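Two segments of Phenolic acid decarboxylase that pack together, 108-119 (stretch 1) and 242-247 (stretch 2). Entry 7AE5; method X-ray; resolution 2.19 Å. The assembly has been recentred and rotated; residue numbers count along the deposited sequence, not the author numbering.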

ATOM      1  N   LYS C 108     -59.116  27.706  10.471  1.00 80.27           N
ATOM      2  CA  LYS C 108     -59.861  27.818  11.720  1.00 81.51           C
ATOM      3  C   LYS C 108     -59.838  26.496  12.482  1.00 78.82           C
ATOM      4  O   LYS C 108     -59.734  25.415  11.896  1.00 76.77           O
ATOM      5  CB  LYS C 108     -61.309  28.231  11.441  1.00 84.93           C
ATOM      6  CG  LYS C 108     -61.501  29.712  11.162  1.00 88.40           C
ATOM      7  CD  LYS C 108     -62.757  29.971  10.338  1.00 91.50           C
ATOM      8  CE  LYS C 108     -63.918  29.087  10.779  1.00 91.69           C
ATOM      9  NZ  LYS C 108     -64.748  29.730  11.836  1.00 94.33           N
ATOM     10  N   ARG C 109     -59.944  26.593  13.810  1.00 82.03           N
ATOM     11  CA  ARG C 109     -59.810  25.409  14.656  1.00 79.63           C
ATOM     12  C   ARG C 109     -60.898  24.382  14.364  1.00 79.69           C
ATOM     13  O   ARG C 109     -60.639  23.173  14.378  1.00 77.27           O
ATOM     14  CB  ARG C 109     -59.841  25.814  16.130  1.00 80.46           C
ATOM     15  CG  ARG C 109     -59.233  24.788  17.076  1.00 77.79           C
ATOM     16  CD  ARG C 109     -59.817  24.926  18.473  1.00 79.22           C
ATOM     17  NE  ARG C 109     -59.882  23.653  19.179  1.00 77.35           N
ATOM     18  CZ  ARG C 109     -60.857  22.766  19.038  1.00 77.45           C
ATOM     19  NH1 ARG C 109     -61.869  22.977  18.211  1.00 79.28           N
ATOM     20  NH2 ARG C 109     -60.817  21.638  19.743  1.00 75.87           N
ATOM     21  N   GLU C 110     -62.120  24.843  14.096  1.00 84.48           N
ATOM     22  CA  GLU C 110     -63.230  23.917  13.890  1.00 84.92           C
ATOM     23  C   GLU C 110     -63.044  23.092  12.620  1.00 83.44           C
ATOM     24  O   GLU C 110     -63.368  21.899  12.598  1.00 82.21           O
ATOM     25  CB  GLU C 110     -64.550  24.687  13.849  1.00 88.66           C
ATOM     26  N   ALA C 111     -62.515  23.701  11.560  1.00 86.78           N
ATOM     27  CA  ALA C 111     -62.362  23.032  10.273  1.00 85.78           C
ATOM     28  C   ALA C 111     -61.115  22.156  10.192  1.00 82.18           C
ATOM     29  O   ALA C 111     -60.809  21.645   9.109  1.00 81.21           O
ATOM     30  CB  ALA C 111     -62.339  24.063   9.142  1.00 87.79           C
ATOM     31  N   ALA C 112     -60.392  21.975  11.297  1.00 88.12           N
ATOM     32  CA  ALA C 112     -59.222  21.109  11.316  1.00 84.84           C
ATOM     33  C   ALA C 112     -59.620  19.737  11.827  1.00 83.56           C
ATOM     34  O   ALA C 112     -60.039  19.621  12.990  1.00 83.96           O
ATOM     35  CB  ALA C 112     -58.127  21.704  12.194  1.00 83.74           C
ATOM     36  N   PRO C 113     -59.518  18.681  11.015  1.00 68.93           N
ATOM     37  CA  PRO C 113     -59.960  17.353  11.477  1.00 68.05           C
ATOM     38  C   PRO C 113     -59.200  16.838  12.689  1.00 66.03           C
ATOM     39  O   PRO C 113     -59.744  16.023  13.444  1.00 66.02           O
ATOM     40  CB  PRO C 113     -59.734  16.460  10.247  1.00 66.98           C
ATOM     41  CG  PRO C 113     -59.707  17.403   9.086  1.00 68.29           C
ATOM     42  CD  PRO C 113     -59.107  18.673   9.601  1.00 68.57           C
ATOM     43  N   CYS C 114     -57.961  17.284  12.902  1.00 71.66           N
ATOM     44  CA  CYS C 114     -57.227  16.885  14.097  1.00 70.04           C
ATOM     45  C   CYS C 114     -57.824  17.466  15.370  1.00 71.66           C
ATOM     46  O   CYS C 114     -57.428  17.052  16.464  1.00 70.72           O
ATOM     47  CB  CYS C 114     -55.759  17.301  13.980  1.00 68.25           C
ATOM     48  SG  CYS C 114     -55.467  19.071  14.208  1.00 69.89           S
ATOM     49  N   LYS C 115     -58.762  18.407  15.255  1.00 78.46           N
ATOM     50  CA  LYS C 115     -59.402  19.038  16.401  1.00 80.35           C
ATOM     51  C   LYS C 115     -60.827  18.532  16.607  1.00 82.07           C
ATOM     52  O   LYS C 115     -61.666  19.237  17.173  1.00 84.40           O
ATOM     53  CB  LYS C 115     -59.393  20.558  16.239  1.00 82.31           C
ATOM     54  CG  LYS C 115     -58.002  21.176  16.199  1.00 80.97           C
ATOM     55  CD  LYS C 115     -57.224  20.892  17.473  1.00 79.60           C
ATOM     56  CE  LYS C 115     -55.857  21.564  17.448  1.00 78.56           C
ATOM     57  NZ  LYS C 115     -55.928  22.989  17.874  1.00 80.91           N
ATOM     58  N   GLU C 116     -61.118  17.310  16.153  1.00 82.54           N
ATOM     59  CA  GLU C 116     -62.471  16.774  16.273  1.00 84.28           C
ATOM     60  C   GLU C 116     -62.763  16.302  17.694  1.00 84.40           C
ATOM     61  O   GLU C 116     -63.771  16.698  18.291  1.00 86.62           O
ATOM     62  CB  GLU C 116     -62.677  15.632  15.275  1.00 83.47           C
ATOM     63  CG  GLU C 116     -62.842  16.088  13.832  1.00 84.31           C
ATOM     64  CD  GLU C 116     -63.068  14.934  12.873  1.00 83.74           C
ATOM     65  OE1 GLU C 116     -63.520  15.183  11.734  1.00 85.04           O
ATOM     66  OE2 GLU C 116     -62.784  13.778  13.254  1.00 82.17           O
ATOM     67  N   ASN C 117     -61.901  15.454  18.247  1.00 76.71           N
ATOM     68  CA  ASN C 117     -62.062  14.938  19.599  1.00 76.78           C
ATOM     69  C   ASN C 117     -60.938  15.456  20.485  1.00 75.70           C
ATOM     70  O   ASN C 117     -59.783  15.535  20.055  1.00 73.83           O
ATOM     71  CB  ASN C 117     -62.077  13.409  19.608  1.00 75.51           C
ATOM     72  CG  ASN C 117     -63.147  12.832  18.704  1.00 76.67           C
ATOM     73  OD1 ASN C 117     -63.251  13.197  17.533  1.00 76.97           O
ATOM     74  ND2 ASN C 117     -63.953  11.926  19.246  1.00 77.52           N
ATOM     75  N   VAL C 118     -61.281  15.806  21.723  1.00 74.61           N
ATOM     76  CA  VAL C 118     -60.353  16.439  22.652  1.00 74.20           C
ATOM     77  C   VAL C 118     -60.333  15.649  23.953  1.00 74.03           C
ATOM     78  O   VAL C 118     -61.390  15.351  24.521  1.00 75.65           O
ATOM     79  CB  VAL C 118     -60.732  17.907  22.923  1.00 76.51           C
ATOM     80  CG1 VAL C 118     -59.746  18.536  23.891  1.00 76.26           C
ATOM     81  CG2 VAL C 118     -60.786  18.695  21.621  1.00 76.97           C
ATOM     82  N   ILE C 119     -59.133  15.319  24.425  1.00 83.42           N
ATOM     83  CA  ILE C 119     -58.924  14.688  25.723  1.00 83.36           C
ATOM     84  C   ILE C 119     -58.080  15.645  26.554  1.00 83.68           C
ATOM     85  O   ILE C 119     -56.910  15.889  26.231  1.00 82.14           O
ATOM     86  CB  ILE C 119     -58.244  13.317  25.601  1.00 81.22           C
ATOM     87  CG1 ILE C 119     -59.198  12.299  24.970  1.00 81.39           C
ATOM     88  CG2 ILE C 119     -57.765  12.836  26.967  1.00 81.19           C
ATOM     89  CD1 ILE C 119     -58.904  10.859  25.349  1.00 80.32           C
TER
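Stretch 2 242-247: IVKSDL

Stretch 2 (Ile242 to Leu247) enters as the end of a strand, Ile242 to Lys244, and runs out into loop from Ser245 onward. It lies against a mostly looped stretch 1, in which a type I turn from Arg109 to Ala112 leads into a short 3-10 segment at Pro113 and Cys114 and then, after Lys115 and Glu116, into the strand Asn117 to Ile119. The two stretches advance in the same sense, though obliquely and not side by side: the CA atoms of Arg109 and Val243 are 6.3 Å apart, and those of Lys115 and Asp246 are 8.6 Å apart. No backbone-to-backbone hydrogen bond joins them; stretch 1 makes its contacts through side chains, and stretch 2 answers with side chains and one backbone carbonyl, Lys244 O. The contact is small, burying 264 Å² over both sides.

Asp246 covers the most surface, 70 Å². Its CA-to-CB bond points sideways, but with chi1 at -100°, between wells, the carboxylate comes nearer to stretch 1, where two cationic side chains meet it at one oxygen. Arg109 NE donates to Asp246 OD1 at 2.9 Å with an N-H...O angle of 151°, and Lys115 NZ lies 2.9 Å from the same Asp246 OD1; both are salt bridges. The carboxylate oxygen sits at the edge of the Arg109 guanidinium, near its plane, as suits a hydrogen bond from NE. The second oxygen has a looser neighbour, Val118 CG2, 4.4 Å from Asp246 OD2.

Lys115, with 60 Å² covered, points toward stretch 2 and is buried. Its chain bends at chi1 and chi2 (both m), extends at chi3 (t) and turns again at chi4 (p), which brings the ammonium to the backbone of stretch 2. There Lys115 NZ donates to Lys244 O at 2.7 Å, so that one ammonium ties the carbonyl at the end of the strand to the carboxylate two residues later. Lys244 itself offers this backbone oxygen while the end of its side chain leads away.

Val243, third with 49 Å², supplies the apolar part of the contact. It points toward stretch 1, and its CB packs 3.8 Å from Ala112 CB, which points back toward stretch 2; the Val243 side chain is not modelled beyond CB, so the full extent of this packing cannot be read. Ala112 also helps hold its own loop in shape, since Lys115 N donates to Ala112 O at 2.9 Å. Ile242 points away from stretch 1, as does Ser245, the residue between the carbonyl and the carboxylate that Lys115 grips.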

ATOM      1  N   ILE C 242     -52.492  24.211   8.013  1.00 66.61           N
ATOM      2  CA  ILE C 242     -51.994  24.132   9.377  1.00 65.66           C
ATOM      3  C   ILE C 242     -53.027  24.757  10.306  1.00 67.37           C
ATOM      4  O   ILE C 242     -53.851  25.580   9.899  1.00 69.35           O
ATOM      5  CB  ILE C 242     -50.624  24.820   9.546  1.00 64.83           C
ATOM      6  CG1 ILE C 242     -50.728  26.309   9.217  1.00 66.71           C
ATOM      7  CG2 ILE C 242     -49.578  24.148   8.668  1.00 63.10           C
ATOM      8  CD1 ILE C 242     -49.441  27.070   9.436  1.00 66.15           C
ATOM      9  N   VAL C 243     -52.974  24.350  11.571  1.00 75.72           N
ATOM     10  CA  VAL C 243     -53.892  24.836  12.594  1.00 77.14           C
ATOM     11  C   VAL C 243     -53.122  25.010  13.894  1.00 76.18           C
ATOM     12  O   VAL C 243     -52.274  24.180  14.242  1.00 74.24           O
ATOM     13  CB  VAL C 243     -55.088  23.882  12.792  1.00 77.49           C
ATOM     14  N   LYS C 244     -53.418  26.092  14.609  1.00 74.38           N
ATOM     15  CA  LYS C 244     -52.745  26.366  15.871  1.00 73.71           C
ATOM     16  C   LYS C 244     -53.020  25.259  16.880  1.00 72.60           C
ATOM     17  O   LYS C 244     -54.116  24.692  16.923  1.00 73.22           O
ATOM     18  CB  LYS C 244     -53.207  27.711  16.433  1.00 75.74           C
ATOM     19  CG  LYS C 244     -52.219  28.368  17.382  1.00 75.29           C
ATOM     20  CD  LYS C 244     -52.807  29.632  17.987  1.00 77.43           C
ATOM     21  CE  LYS C 244     -53.731  29.302  19.148  1.00 77.88           C
ATOM     22  NZ  LYS C 244     -53.478  30.175  20.325  1.00 78.54           N
ATOM     23  N   SER C 245     -52.012  24.944  17.688  1.00 76.95           N
ATOM     24  CA  SER C 245     -52.214  24.003  18.774  1.00 75.99           C
ATOM     25  C   SER C 245     -53.166  24.599  19.806  1.00 77.53           C
ATOM     26  O   SER C 245     -53.341  25.817  19.899  1.00 79.08           O
ATOM     27  CB  SER C 245     -50.881  23.633  19.427  1.00 74.08           C
ATOM     28  OG  SER C 245     -50.545  24.546  20.458  1.00 74.60           O
ATOM     29  N   ASP C 246     -53.789  23.719  20.588  1.00 76.66           N
ATOM     30  CA  ASP C 246     -54.819  24.164  21.521  1.00 78.19           C
ATOM     31  C   ASP C 246     -54.219  24.954  22.679  1.00 78.21           C
ATOM     32  O   ASP C 246     -54.727  26.020  23.045  1.00 79.93           O
ATOM     33  CB  ASP C 246     -55.608  22.962  22.038  1.00 77.77           C
ATOM     34  CG  ASP C 246     -56.936  22.788  21.327  1.00 79.28           C
ATOM     35  OD1 ASP C 246     -57.208  23.552  20.376  1.00 80.55           O
ATOM     36  OD2 ASP C 246     -57.707  21.888  21.718  1.00 79.26           O
ATOM     37  N   LEU C 247     -53.132  24.452  23.262  1.00 81.01           N
ATOM     38  CA  LEU C 247     -52.587  25.040  24.480  1.00 80.93           C
ATOM     39  C   LEU C 247     -51.461  26.031  24.231  1.00 80.89           C
ATOM     40  O   LEU C 247     -51.161  26.837  25.118  1.00 81.44           O
ATOM     41  CB  LEU C 247     -52.075  23.938  25.413  1.00 79.10           C
ATOM     42  CG  LEU C 247     -53.036  22.789  25.708  1.00 78.89           C
ATOM     43  CD1 LEU C 247     -52.336  21.708  26.512  1.00 76.98           C
ATOM     44  CD2 LEU C 247     -54.257  23.305  26.448  1.00 80.68           C
TER